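Local structure of uncharacterized hypothetical protein (Parabacteroides merdae, 4EI0) at residues B[18-24]-B[36-42]; B[125-129]-B[140-146]; B[58-62]-B[114-120]; B[84-88]-B[99-103]. The protein is of unknown function but belongs to the DUF4466 family and folds largely into antiparallel beta-sheets. All blocks are in the same frame, centred on the assembly; numbering follows the deposited sequence.

Contact 1 (B[18-24]-B[36-42]); sequences NDCIKRS and IEFAYAM
The Tyr40 ring meets Asn18 at its hydroxyl edge, where OD1 of Asn18 lies near the ring plane and accepts a 2.6 Å hydrogen bond from OH of Tyr40. This is an antiparallel strand pair at the border of one sheet of a beta-sandwich, with 17-22 as the outermost strand. The hydroxyl comes in on a lone pair, in the plane of the amide (C=O...donor angle 125°), while amide and ring are turned 63° from each other. One face of the Tyr40 ring carries CG of Met42, a selenomethionine, set toward the rim. Farther along, CD2 of Phe38 rests 3.7 Å from Lys22 CA, and the Lys22 and Phe38 side chains pass at a slant, CB of Lys22 close to CE2. Between the two aromatics, SG of Cys20 sits obliquely to both, 5.1 Å from the Tyr40 centroid.

Paired backbone bonds at Asp19-Ala41 and Ile21-Ala39 zip the strands together. The face bearing Asn18, Cys20, Phe38 and Tyr40 looks at the other sheet, where Phe127 and Phe129 meet these rings.

On the other face CD of Arg23 lies 3.5 Å from CB of Ala39, and the bend at chi3 (56°) then turns NE toward the Glu37 carboxylate. OE2 of Glu37 lies at the guanidinium edge and forms a salt bridge with NE, modelled so short that its exact length is doubtful. Where strand 17-22 ends, Lys22 NZ donates to Ser24 O from above the carbonyl plane, and Ser24 OG receives the Glu37 N-H at 2.9 Å in an almost straight bond.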
loop_
_atom_site.group_PDB
_atom_site.type_symbol
_atom_site.label_atom_id
_atom_site.label_comp_id
_atom_site.label_asym_id
_atom_site.label_seq_id
_atom_site.Cartn_x
_atom_site.Cartn_y
_atom_site.Cartn_z
ATOM N N ASN B 18 -15.014 -7.359 -1.909
ATOM C CA ASN B 18 -14.789 -6.239 -2.840
ATOM C C ASN B 18 -15.619 -5.014 -2.492
ATOM O O ASN B 18 -16.593 -5.111 -1.775
ATOM C CB ASN B 18 -14.941 -6.693 -4.306
ATOM C CG ASN B 18 -16.396 -7.058 -4.752
ATOM O OD1 ASN B 18 -16.620 -7.346 -5.933
ATOM N ND2 ASN B 18 -17.348 -7.010 -3.866
ATOM N N ASP B 19 -15.203 -3.868 -2.995
ATOM C CA ASP B 19 -15.927 -2.621 -2.837
ATOM C C ASP B 19 -15.511 -1.705 -3.968
ATOM O O ASP B 19 -14.410 -1.820 -4.451
ATOM C CB ASP B 19 -15.556 -1.957 -1.522
ATOM C CG ASP B 19 -16.408 -0.719 -1.246
ATOM O OD1 ASP B 19 -17.635 -0.834 -1.215
ATOM O OD2 ASP B 19 -15.863 0.378 -1.097
ATOM N N CYS B 20 -16.400 -0.843 -4.449
ATOM C CA CYS B 20 -16.057 -0.002 -5.577
ATOM C C CYS B 20 -16.629 1.377 -5.364
ATOM O O CYS B 20 -17.767 1.498 -4.934
ATOM C CB CYS B 20 -16.566 -0.626 -6.897
ATOM S SG CYS B 20 -15.766 0.115 -8.347
ATOM N N ILE B 21 -15.840 2.408 -5.659
ATOM C CA ILE B 21 -16.266 3.807 -5.505
ATOM C C ILE B 21 -16.059 4.564 -6.815
ATOM O O ILE B 21 -15.041 4.431 -7.456
ATOM C CB ILE B 21 -15.607 4.523 -4.281
ATOM C CG1 ILE B 21 -14.133 4.882 -4.512
ATOM C CG2 ILE B 21 -15.764 3.668 -3.020
ATOM C CD1 ILE B 21 -13.578 5.928 -3.551
ATOM N N LYS B 22 -17.077 5.297 -7.256
ATOM C CA LYS B 22 -16.940 6.166 -8.408
ATOM C C LYS B 22 -16.039 7.305 -7.970
ATOM O O LYS B 22 -16.297 7.908 -6.940
ATOM C CB LYS B 22 -18.330 6.689 -8.833
ATOM C CG LYS B 22 -18.314 7.581 -10.080
ATOM C CD LYS B 22 -19.713 7.815 -10.629
ATOM C CE LYS B 22 -19.764 9.058 -11.537
ATOM N NZ LYS B 22 -19.904 10.336 -10.788
ATOM N N ARG B 23 -14.954 7.557 -8.675
ATOM C CA ARG B 23 -14.060 8.687 -8.338
ATOM C C ARG B 23 -14.548 9.990 -8.966
ATOM O O ARG B 23 -14.528 11.033 -8.349
ATOM C CB ARG B 23 -12.605 8.383 -8.699
ATOM C CG ARG B 23 -11.951 7.518 -7.614
ATOM C CD ARG B 23 -10.689 6.797 -8.075
ATOM N NE ARG B 23 -9.656 7.681 -8.624
ATOM C CZ ARG B 23 -8.797 8.409 -7.903
ATOM N NH1 ARG B 23 -8.827 8.403 -6.572
ATOM N NH2 ARG B 23 -7.891 9.158 -8.526
ATOM N N SER B 24 -15.048 9.913 -10.182
ATOM C CA SER B 24 -15.675 11.078 -10.798
ATOM C C SER B 24 -16.737 11.704 -9.869
ATOM O O SER B 24 -17.554 10.996 -9.236
ATOM C CB SER B 24 -16.292 10.670 -12.156
ATOM O OG SER B 24 -15.350 9.903 -12.950
ATOM N N ILE B 36 -15.466 8.079 -17.152
ATOM C CA ILE B 36 -16.000 7.895 -15.799
ATOM C C ILE B 36 -14.992 6.937 -15.137
ATOM O O ILE B 36 -14.673 5.847 -15.663
ATOM C CB ILE B 36 -17.390 7.252 -15.745
ATOM C CG1 ILE B 36 -18.323 7.950 -16.715
ATOM C CG2 ILE B 36 -17.937 7.252 -14.323
ATOM C CD1 ILE B 36 -19.756 7.481 -16.628
ATOM N N GLU B 37 -14.452 7.394 -14.025
ATOM C CA GLU B 37 -13.377 6.708 -13.324
ATOM C C GLU B 37 -13.871 6.077 -12.038
ATOM O O GLU B 37 -14.589 6.727 -11.261
ATOM C CB GLU B 37 -12.313 7.701 -12.961
ATOM C CG GLU B 37 -11.088 7.058 -12.333
ATOM C CD GLU B 37 -10.059 8.073 -11.896
ATOM O OE1 GLU B 37 -10.068 9.216 -12.407
ATOM O OE2 GLU B 37 -9.237 7.724 -11.041
ATOM N N PHE B 38 -13.460 4.834 -11.817
ATOM C CA PHE B 38 -13.883 4.041 -10.662
ATOM C C PHE B 38 -12.615 3.493 -9.950
ATOM O O PHE B 38 -11.596 3.257 -10.603
ATOM C CB PHE B 38 -14.781 2.878 -11.098
ATOM C CG PHE B 38 -16.112 3.282 -11.670
ATOM C CD1 PHE B 38 -16.233 3.610 -12.997
ATOM C CD2 PHE B 38 -17.217 3.358 -10.872
ATOM C CE1 PHE B 38 -17.457 3.984 -13.519
ATOM C CE2 PHE B 38 -18.444 3.747 -11.379
ATOM C CZ PHE B 38 -18.564 4.054 -12.709
ATOM N N ALA B 39 -12.685 3.300 -8.631
ATOM C CA ALA B 39 -11.618 2.666 -7.856
ATOM C C ALA B 39 -12.209 1.387 -7.276
ATOM O O ALA B 39 -13.111 1.456 -6.445
ATOM C CB ALA B 39 -11.115 3.582 -6.751
ATOM N N TYR B 40 -11.753 0.237 -7.777
ATOM C CA TYR B 40 -12.306 -1.078 -7.433
ATOM C C TYR B 40 -11.313 -1.752 -6.472
ATOM O O TYR B 40 -10.209 -2.089 -6.884
ATOM C CB TYR B 40 -12.466 -1.946 -8.645
ATOM C CG TYR B 40 -13.101 -3.319 -8.425
ATOM C CD1 TYR B 40 -14.192 -3.489 -7.587
ATOM C CD2 TYR B 40 -12.619 -4.444 -9.096
ATOM C CE1 TYR B 40 -14.769 -4.742 -7.390
ATOM C CE2 TYR B 40 -13.210 -5.703 -8.927
ATOM C CZ TYR B 40 -14.291 -5.845 -8.078
ATOM O OH TYR B 40 -14.881 -7.096 -7.911
ATOM N N ALA B 41 -11.740 -1.931 -5.216
ATOM C CA ALA B 41 -10.948 -2.534 -4.137
ATOM C C ALA B 41 -11.326 -3.979 -3.946
ATOM O O ALA B 41 -12.516 -4.304 -3.875
ATOM C CB ALA B 41 -11.182 -1.780 -2.833
HETATM N N MSE B 42 -10.313 -4.826 -3.785
HETATM C CA MSE B 42 -10.488 -6.270 -3.568
HETATM C C MSE B 42 -9.593 -6.724 -2.431
HETATM O O MSE B 42 -8.535 -6.162 -2.223
HETATM C CB MSE B 42 -10.089 -7.036 -4.840
HETATM C CG MSE B 42 -10.821 -6.585 -6.085
HETATM SE SE MSE B 42 -9.816 -6.929 -7.693
HETATM C CE MSE B 42 -8.714 -5.250 -7.444
#

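Contact 2 (B[125-129]-B[140-146]); sequences VQFSF and EYKLGPY
Phe127 and Tyr146 touch edge to edge, CE2 of Phe127 standing 3.9 Å from CD2 of Tyr146 while the two side chains run roughly perpendicular. Both residues face the same side of the sheet, and the shared chi1 (-61° and -62°), with CG beside the backbone N, sets how the rings lean there. The Tyr146 ring also lies over its own strand, with CA of Gly144 3.6 Å above one ring face, toward the rim. Phe129 takes a similar rotamer, and its CD1 edge comes to 3.6 Å from O of Tyr141; its CE1 reaches Leu143 CD1 at 4.3 Å.

The reverse face is largely polar. Glu140 holds an eclipsed chi1 of 127° and Lys142 runs extended before bending at its last torsion, and the two ends close a salt bridge, NZ of Lys142 to OE2 of Glu140 at 2.7 Å. Ser128 OG lies 3.1 Å from NZ of Lys142. Nearby, Gln126 runs alongside the Pro145 ring.

The backbone ladder slips by one residue between the Phe127-Leu143 and Val125-Tyr146 pairs. Gly144, at positive phi, and the cis peptide before Pro145 take up the extra residue, and Tyr146 N recovers the pairing with Val125 O at 2.8 Å. The whole is a beta hairpin interrupted by a beta bulge, its second strand bordering one sheet of the sandwich and its aromatic face turned into the core.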
loop_
_atom_site.group_PDB
_atom_site.type_symbol
_atom_site.label_atom_id
_atom_site.label_comp_id
_atom_site.label_asym_id
_atom_site.label_seq_id
_atom_site.Cartn_x
_atom_site.Cartn_y
_atom_site.Cartn_z
ATOM N N VAL B 125 -25.939 4.458 -17.888
ATOM C CA VAL B 125 -24.993 3.345 -17.983
ATOM C C VAL B 125 -24.777 2.778 -16.587
ATOM O O VAL B 125 -24.643 3.534 -15.612
ATOM C CB VAL B 125 -23.599 3.733 -18.535
ATOM C CG1 VAL B 125 -22.720 2.481 -18.684
ATOM C CG2 VAL B 125 -23.692 4.462 -19.873
ATOM N N GLN B 126 -24.744 1.459 -16.481
ATOM C CA GLN B 126 -24.454 0.807 -15.190
ATOM C C GLN B 126 -23.338 -0.194 -15.358
ATOM O O GLN B 126 -22.961 -0.576 -16.483
ATOM C CB GLN B 126 -25.678 0.152 -14.572
ATOM C CG GLN B 126 -26.295 -0.917 -15.415
ATOM C CD GLN B 126 -27.640 -1.325 -14.870
ATOM O OE1 GLN B 126 -28.548 -0.509 -14.730
ATOM N NE2 GLN B 126 -27.774 -2.597 -14.556
ATOM N N PHE B 127 -22.799 -0.619 -14.224
ATOM C CA PHE B 127 -21.572 -1.385 -14.196
ATOM C C PHE B 127 -21.630 -2.542 -13.189
ATOM O O PHE B 127 -22.096 -2.378 -12.060
ATOM C CB PHE B 127 -20.432 -0.469 -13.812
ATOM C CG PHE B 127 -20.206 0.652 -14.767
ATOM C CD1 PHE B 127 -19.392 0.483 -15.861
ATOM C CD2 PHE B 127 -20.842 1.863 -14.587
ATOM C CE1 PHE B 127 -19.222 1.509 -16.767
ATOM C CE2 PHE B 127 -20.641 2.922 -15.475
ATOM C CZ PHE B 127 -19.807 2.741 -16.550
ATOM N N SER B 128 -21.122 -3.694 -13.608
ATOM C CA SER B 128 -20.948 -4.839 -12.724
ATOM C C SER B 128 -19.484 -5.238 -12.649
ATOM O O SER B 128 -18.897 -5.709 -13.637
ATOM C CB SER B 128 -21.816 -5.999 -13.205
ATOM O OG SER B 128 -21.643 -7.078 -12.280
ATOM N N PHE B 129 -18.884 -4.988 -11.493
ATOM C CA PHE B 129 -17.454 -5.307 -11.237
ATOM C C PHE B 129 -17.383 -6.667 -10.559
ATOM O O PHE B 129 -18.267 -7.007 -9.753
ATOM C CB PHE B 129 -16.803 -4.310 -10.283
ATOM C CG PHE B 129 -16.715 -2.893 -10.806
ATOM C CD1 PHE B 129 -17.810 -2.064 -10.797
ATOM C CD2 PHE B 129 -15.536 -2.423 -11.373
ATOM C CE1 PHE B 129 -17.729 -0.779 -11.283
ATOM C CE2 PHE B 129 -15.459 -1.140 -11.867
ATOM C CZ PHE B 129 -16.556 -0.315 -11.818
ATOM N N GLU B 140 -18.547 -9.748 -6.262
ATOM C CA GLU B 140 -19.182 -8.913 -7.281
ATOM C C GLU B 140 -19.686 -7.651 -6.632
ATOM O O GLU B 140 -19.974 -7.669 -5.446
ATOM C CB GLU B 140 -20.340 -9.678 -7.980
ATOM C CG GLU B 140 -21.683 -8.971 -8.011
ATOM C CD GLU B 140 -22.705 -9.729 -8.837
ATOM O OE1 GLU B 140 -22.948 -10.920 -8.541
ATOM O OE2 GLU B 140 -23.260 -9.134 -9.790
ATOM N N TYR B 141 -19.740 -6.562 -7.397
ATOM C CA TYR B 141 -20.175 -5.257 -6.908
ATOM C C TYR B 141 -20.752 -4.454 -8.062
ATOM O O TYR B 141 -20.078 -4.276 -9.062
ATOM C CB TYR B 141 -19.007 -4.477 -6.301
ATOM C CG TYR B 141 -19.420 -3.365 -5.364
ATOM C CD1 TYR B 141 -19.823 -2.127 -5.846
ATOM C CD2 TYR B 141 -19.431 -3.566 -3.979
ATOM C CE1 TYR B 141 -20.222 -1.120 -4.978
ATOM C CE2 TYR B 141 -19.825 -2.567 -3.119
ATOM C CZ TYR B 141 -20.201 -1.370 -3.624
ATOM O OH TYR B 141 -20.576 -0.447 -2.749
ATOM N N LYS B 142 -21.982 -3.949 -7.909
ATOM C CA LYS B 142 -22.668 -3.184 -8.969
ATOM C C LYS B 142 -22.729 -1.711 -8.598
ATOM O O LYS B 142 -22.920 -1.373 -7.441
ATOM C CB LYS B 142 -24.111 -3.689 -9.166
ATOM C CG LYS B 142 -24.178 -5.167 -9.511
ATOM C CD LYS B 142 -25.599 -5.667 -9.703
ATOM C CE LYS B 142 -25.601 -7.090 -10.237
ATOM N NZ LYS B 142 -24.533 -7.258 -11.266
ATOM N N LEU B 143 -22.562 -0.848 -9.604
ATOM C CA LEU B 143 -22.705 0.580 -9.461
ATOM C C LEU B 143 -23.554 1.143 -10.628
ATOM O O LEU B 143 -23.555 0.606 -11.746
ATOM C CB LEU B 143 -21.334 1.261 -9.453
ATOM C CG LEU B 143 -20.576 1.260 -8.137
ATOM C CD1 LEU B 143 -19.257 1.978 -8.362
ATOM C CD2 LEU B 143 -21.446 1.932 -7.073
ATOM N N GLY B 144 -24.257 2.235 -10.346
ATOM C CA GLY B 144 -25.130 2.893 -11.273
ATOM C C GLY B 144 -26.585 2.508 -11.119
ATOM O O GLY B 144 -26.928 1.721 -10.243
ATOM N N PRO B 145 -27.461 3.007 -12.010
ATOM C CA PRO B 145 -27.077 3.654 -13.256
ATOM C C PRO B 145 -26.652 5.072 -13.094
ATOM O O PRO B 145 -26.944 5.706 -12.105
ATOM C CB PRO B 145 -28.344 3.577 -14.107
ATOM C CG PRO B 145 -29.449 3.512 -13.132
ATOM C CD PRO B 145 -28.908 2.762 -11.951
ATOM N N TYR B 146 -25.870 5.531 -14.056
ATOM C CA TYR B 146 -25.420 6.880 -14.104
ATOM C C TYR B 146 -25.912 7.546 -15.402
ATOM O O TYR B 146 -25.840 6.933 -16.470
ATOM C CB TYR B 146 -23.899 6.914 -14.097
ATOM C CG TYR B 146 -23.251 6.327 -12.866
ATOM C CD1 TYR B 146 -23.370 6.977 -11.615
ATOM C CD2 TYR B 146 -22.547 5.148 -12.930
ATOM C CE1 TYR B 146 -22.809 6.450 -10.477
ATOM C CE2 TYR B 146 -21.977 4.578 -11.785
ATOM C CZ TYR B 146 -22.087 5.234 -10.579
ATOM O OH TYR B 146 -21.480 4.708 -9.469
#

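Contact 3 (B[58-62]-B[114-120]); sequences SSIAG and YIIPEEA
Ile60 leans onto the 114-120 segment with both branches engaged. From its CB, 3.8 Å from OH of Tyr114, the chain divides. The CG2 methyl, anti to the backbone N, presses on CG of Glu119 at 3.3 Å and also meets CG of Pro117. The other branch runs through CG1 to the tip, where CD1 settles 3.9 Å from CA of Ala120 and touches that residue's CB as well. These three partners belong to a short 3-10 turn and its lead-in, closed by Ala120 N donating to Pro117 O.

The carbonyl of Ile60 is gripped twice. Tyr114 OH donates to Ile60 O at 2.7 Å, and Ser58 OG does so at 2.9 Å; the two hydroxyls come from opposite faces of the carbonyl plane, neither on a lone pair. Both bonds limit how this peptide can rotate. Gly62 CA packs 3.4 Å from CE1 of Tyr114, obliquely to the ring, which in turn meets Phe127 edge-to-face. At the outer side a water bridges the segments, donating to Ala61 O at 2.6 Å and to Glu119 OE2.

Each segment begins at the end of a strand and leads into the opposite sheet: 58-62 carries the chain from strand 51-58 to 67-75, and 114-120 carries it from 107-115 toward 124-133. Here two connections that cross from one sheet to the other meet at one end of a beta-sandwich.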
loop_
_atom_site.group_PDB
_atom_site.type_symbol
_atom_site.label_atom_id
_atom_site.label_comp_id
_atom_site.label_asym_id
_atom_site.label_seq_id
_atom_site.Cartn_x
_atom_site.Cartn_y
_atom_site.Cartn_z
ATOM N N SER B 58 -19.874 -3.303 -18.533
ATOM C CA SER B 58 -20.723 -2.097 -18.631
ATOM C C SER B 58 -21.979 -2.412 -19.409
ATOM O O SER B 58 -21.995 -3.355 -20.195
ATOM C CB SER B 58 -20.007 -0.962 -19.371
ATOM O OG SER B 58 -19.662 -1.381 -20.657
ATOM N N SER B 59 -23.013 -1.598 -19.225
ATOM C CA SER B 59 -24.306 -1.863 -19.863
ATOM C C SER B 59 -24.305 -1.362 -21.320
ATOM O O SER B 59 -25.100 -1.805 -22.089
ATOM C CB SER B 59 -25.455 -1.224 -19.068
ATOM O OG SER B 59 -25.286 0.158 -19.009
ATOM N N ILE B 60 -23.428 -0.434 -21.654
ATOM C CA ILE B 60 -23.220 0.013 -23.022
ATOM C C ILE B 60 -21.697 -0.025 -23.193
ATOM O O ILE B 60 -20.932 0.523 -22.372
ATOM C CB ILE B 60 -23.741 1.442 -23.247
ATOM C CG1 ILE B 60 -25.273 1.530 -23.095
ATOM C CG2 ILE B 60 -23.345 1.911 -24.617
ATOM C CD1 ILE B 60 -25.780 2.961 -23.033
ATOM N N ALA B 61 -21.243 -0.658 -24.264
ATOM C CA ALA B 61 -19.825 -0.870 -24.466
ATOM C C ALA B 61 -19.079 0.438 -24.494
ATOM O O ALA B 61 -19.480 1.358 -25.186
ATOM C CB ALA B 61 -19.612 -1.610 -25.782
ATOM N N GLY B 62 -17.960 0.518 -23.800
ATOM C CA GLY B 62 -17.212 1.760 -23.752
ATOM C C GLY B 62 -16.508 2.069 -25.063
ATOM O O GLY B 62 -16.266 1.158 -25.823
ATOM N N TYR B 114 -13.911 4.174 -17.922
ATOM C CA TYR B 114 -14.887 3.944 -18.952
ATOM C C TYR B 114 -14.892 5.193 -19.821
ATOM O O TYR B 114 -15.168 6.283 -19.312
ATOM C CB TYR B 114 -16.251 3.760 -18.345
ATOM C CG TYR B 114 -17.387 3.620 -19.297
ATOM C CD1 TYR B 114 -17.636 2.415 -19.922
ATOM C CD2 TYR B 114 -18.280 4.658 -19.529
ATOM C CE1 TYR B 114 -18.731 2.239 -20.767
ATOM C CE2 TYR B 114 -19.390 4.492 -20.376
ATOM C CZ TYR B 114 -19.599 3.303 -21.005
ATOM O OH TYR B 114 -20.654 3.105 -21.826
ATOM N N ILE B 115 -14.613 5.048 -21.121
ATOM C CA ILE B 115 -14.662 6.208 -22.041
ATOM C C ILE B 115 -16.085 6.194 -22.623
ATOM O O ILE B 115 -16.490 5.229 -23.228
ATOM C CB ILE B 115 -13.597 6.160 -23.131
ATOM C CG1 ILE B 115 -12.188 5.974 -22.560
ATOM C CG2 ILE B 115 -13.583 7.478 -23.922
ATOM C CD1 ILE B 115 -11.734 7.064 -21.599
ATOM N N ILE B 116 -16.847 7.266 -22.374
ATOM C CA ILE B 116 -18.268 7.377 -22.701
ATOM C C ILE B 116 -18.422 7.393 -24.202
ATOM O O ILE B 116 -17.815 8.222 -24.858
ATOM C CB ILE B 116 -18.911 8.653 -22.013
ATOM C CG1 ILE B 116 -18.750 8.594 -20.499
ATOM C CG2 ILE B 116 -20.362 8.813 -22.338
ATOM C CD1 ILE B 116 -18.961 9.900 -19.760
ATOM N N PRO B 117 -19.193 6.422 -24.776
ATOM C CA PRO B 117 -19.257 6.304 -26.241
ATOM C C PRO B 117 -20.439 7.121 -26.751
ATOM O O PRO B 117 -21.361 7.390 -25.979
ATOM C CB PRO B 117 -19.546 4.830 -26.443
ATOM C CG PRO B 117 -20.484 4.517 -25.280
ATOM C CD PRO B 117 -19.905 5.289 -24.133
ATOM N N GLU B 118 -20.400 7.510 -28.023
ATOM C CA GLU B 118 -21.517 8.221 -28.675
ATOM C C GLU B 118 -22.853 7.531 -28.438
ATOM O O GLU B 118 -23.857 8.188 -28.208
ATOM C CB GLU B 118 -21.253 8.349 -30.185
ATOM C CG GLU B 118 -22.387 9.002 -30.994
ATOM C CD GLU B 118 -22.706 10.411 -30.486
ATOM O OE1 GLU B 118 -21.800 11.127 -30.047
ATOM O OE2 GLU B 118 -23.870 10.795 -30.478
ATOM N N GLU B 119 -22.881 6.209 -28.505
ATOM C CA GLU B 119 -24.154 5.510 -28.318
ATOM C C GLU B 119 -24.755 5.659 -26.904
ATOM O O GLU B 119 -25.917 5.341 -26.715
ATOM C CB GLU B 119 -24.046 4.033 -28.770
ATOM C CG GLU B 119 -23.776 2.991 -27.710
ATOM C CD GLU B 119 -24.215 1.582 -28.133
ATOM O OE1 GLU B 119 -25.428 1.289 -28.087
ATOM O OE2 GLU B 119 -23.357 0.744 -28.485
ATOM N N ALA B 120 -23.977 6.130 -25.911
ATOM C CA ALA B 120 -24.506 6.334 -24.551
ATOM C C ALA B 120 -25.153 7.719 -24.393
ATOM O O ALA B 120 -25.736 7.974 -23.356
ATOM C CB ALA B 120 -23.437 6.138 -23.491
HETATM O O HOH W 1 -20.714 1.648 -27.442
#

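Contact 4 (B[84-88]-B[99-103]); sequences VKVCS and IDFTV
Cys87 places its sulfur squarely over the Phe101 ring: SG lies 3.9 Å from the ring centroid, only 13° off the normal, a face-on sulfur-aromatic contact. A chi1 of -64°, with SG beside the backbone N, carries the sulfur over the ring; CB of Cys87 meanwhile presses on CD1 of Ile99, a tight 3.4 Å pair. Val86 lies alongside Phe101, its CG2 meeting CE2 of Phe101 at 3.9 Å. The same valine stands roughly perpendicular to Val103, the CB atoms of Val86 and Val103 4.1 Å apart.

The backbones join at a single bridge between Cys87 and Phe101. Ser88 N donates to Asp100 O at 3.0 Å, nearly in line with the carbonyl, and Thr102 N to Val86 O at 2.9 Å; Val103 N adds a weak bond to that same oxygen. A water links Ser88 OG with the N-H of Asp100.

Val86 packs on Val84 and Val103 on Lys85 of the second subunit, while Cys87, Ile99 and Phe101 lean on Leu110 inside. This bridge, just past strands 81-85 and 96-100 of different sheets, ties the two sheets together along the side of the beta-sandwich, at the subunit interface.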
loop_
_atom_site.group_PDB
_atom_site.type_symbol
_atom_site.label_atom_id
_atom_site.label_comp_id
_atom_site.label_asym_id
_atom_site.label_seq_id
_atom_site.Cartn_x
_atom_site.Cartn_y
_atom_site.Cartn_z
ATOM N N VAL B 84 1.827 0.108 -7.820
ATOM C CA VAL B 84 2.610 -1.124 -7.901
ATOM C C VAL B 84 2.016 -1.907 -9.054
ATOM O O VAL B 84 0.793 -2.184 -9.105
ATOM C CB VAL B 84 2.550 -1.951 -6.586
ATOM C CG1 VAL B 84 3.346 -3.262 -6.755
ATOM C CG2 VAL B 84 3.024 -1.117 -5.420
ATOM N N LYS B 85 2.835 -2.273 -10.011
ATOM C CA LYS B 85 2.305 -2.881 -11.287
ATOM C C LYS B 85 2.083 -4.368 -11.068
ATOM O O LYS B 85 2.957 -5.190 -11.269
ATOM C CB LYS B 85 3.249 -2.618 -12.479
ATOM C CG LYS B 85 2.754 -3.133 -13.847
ATOM C CD LYS B 85 2.984 -2.162 -14.999
ATOM C CE LYS B 85 2.792 -2.824 -16.375
ATOM N NZ LYS B 85 3.835 -2.480 -17.392
ATOM N N VAL B 86 0.859 -4.710 -10.686
ATOM C CA VAL B 86 0.543 -6.059 -10.236
ATOM C C VAL B 86 -0.203 -6.871 -11.276
ATOM O O VAL B 86 -0.407 -8.068 -11.102
ATOM C CB VAL B 86 -0.269 -6.039 -8.926
ATOM C CG1 VAL B 86 0.564 -5.480 -7.748
ATOM C CG2 VAL B 86 -1.537 -5.264 -9.111
ATOM N N CYS B 87 -0.598 -6.235 -12.357
ATOM C CA CYS B 87 -1.366 -6.882 -13.415
ATOM C C CYS B 87 -0.718 -6.774 -14.755
ATOM O O CYS B 87 0.116 -5.875 -15.017
ATOM C CB CYS B 87 -2.745 -6.240 -13.553
ATOM S SG CYS B 87 -3.863 -6.372 -12.164
ATOM N N SER B 88 -1.118 -7.672 -15.649
ATOM C CA SER B 88 -0.773 -7.497 -17.067
ATOM C C SER B 88 -1.805 -6.527 -17.667
ATOM O O SER B 88 -2.743 -6.135 -16.993
ATOM C CB SER B 88 -0.772 -8.835 -17.774
ATOM O OG SER B 88 -1.915 -9.584 -17.379
ATOM N N ILE B 99 -8.815 -8.076 -16.527
ATOM C CA ILE B 99 -7.404 -7.889 -16.241
ATOM C C ILE B 99 -6.949 -9.028 -15.291
ATOM O O ILE B 99 -7.687 -9.401 -14.381
ATOM C CB ILE B 99 -7.127 -6.512 -15.637
ATOM C CG1 ILE B 99 -5.627 -6.236 -15.650
ATOM C CG2 ILE B 99 -7.737 -6.457 -14.238
ATOM C CD1 ILE B 99 -5.250 -4.798 -15.343
ATOM N N ASP B 100 -5.750 -9.546 -15.535
ATOM C CA ASP B 100 -5.175 -10.664 -14.757
ATOM C C ASP B 100 -4.095 -10.171 -13.846
ATOM O O ASP B 100 -3.229 -9.392 -14.283
ATOM C CB ASP B 100 -4.519 -11.691 -15.674
ATOM C CG ASP B 100 -5.517 -12.560 -16.397
ATOM O OD1 ASP B 100 -6.584 -12.803 -15.850
ATOM O OD2 ASP B 100 -5.228 -13.003 -17.515
ATOM N N PHE B 101 -4.081 -10.672 -12.606
ATOM C CA PHE B 101 -2.965 -10.365 -11.734
ATOM C C PHE B 101 -1.777 -11.256 -12.123
ATOM O O PHE B 101 -1.939 -12.430 -12.326
ATOM C CB PHE B 101 -3.354 -10.585 -10.286
ATOM C CG PHE B 101 -4.271 -9.542 -9.745
ATOM C CD1 PHE B 101 -5.615 -9.625 -9.960
ATOM C CD2 PHE B 101 -3.780 -8.518 -8.966
ATOM C CE1 PHE B 101 -6.458 -8.677 -9.469
ATOM C CE2 PHE B 101 -4.611 -7.542 -8.493
ATOM C CZ PHE B 101 -5.951 -7.621 -8.725
ATOM N N THR B 102 -0.589 -10.693 -12.232
ATOM C CA THR B 102 0.626 -11.483 -12.470
ATOM C C THR B 102 1.523 -11.411 -11.245
ATOM O O THR B 102 2.585 -11.960 -11.268
ATOM C CB THR B 102 1.378 -10.970 -13.718
ATOM O OG1 THR B 102 1.496 -9.544 -13.608
ATOM C CG2 THR B 102 0.554 -11.309 -15.007
ATOM N N VAL B 103 1.116 -10.713 -10.179
ATOM C CA VAL B 103 1.925 -10.572 -8.948
ATOM C C VAL B 103 1.091 -11.104 -7.810
ATOM O O VAL B 103 -0.153 -10.855 -7.747
ATOM C CB VAL B 103 2.369 -9.105 -8.715
ATOM C CG1 VAL B 103 3.021 -8.890 -7.324
ATOM C CG2 VAL B 103 3.347 -8.633 -9.821
HETATM O O HOH W 2 -4.525 -9.058 -18.120
#

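All four contacts belong to the same beta-sandwich. Contacts 1 and 2, about 10 Å apart between centres, face each other across it: Phe38 CD2 packs 3.5 Å from Leu143 CD1, and Asn18 ND2 probably bonds to Glu140 O. Contact 3 closes one end, reaching contact 1 through a probable backbone bond from Ile36 N to Tyr114 O (2.8 Å) and contact 2 through Ser59 OG to Gln126 N. Contact 4 lies farther off, about 25 Å from contact 3 between centres, yet Met42 CE of contact 1 touches its Phe101. Along the chain, contact 4 is nested within the loop that contact 3 closes. With the function unknown, none of the contacts can be tied to an active site.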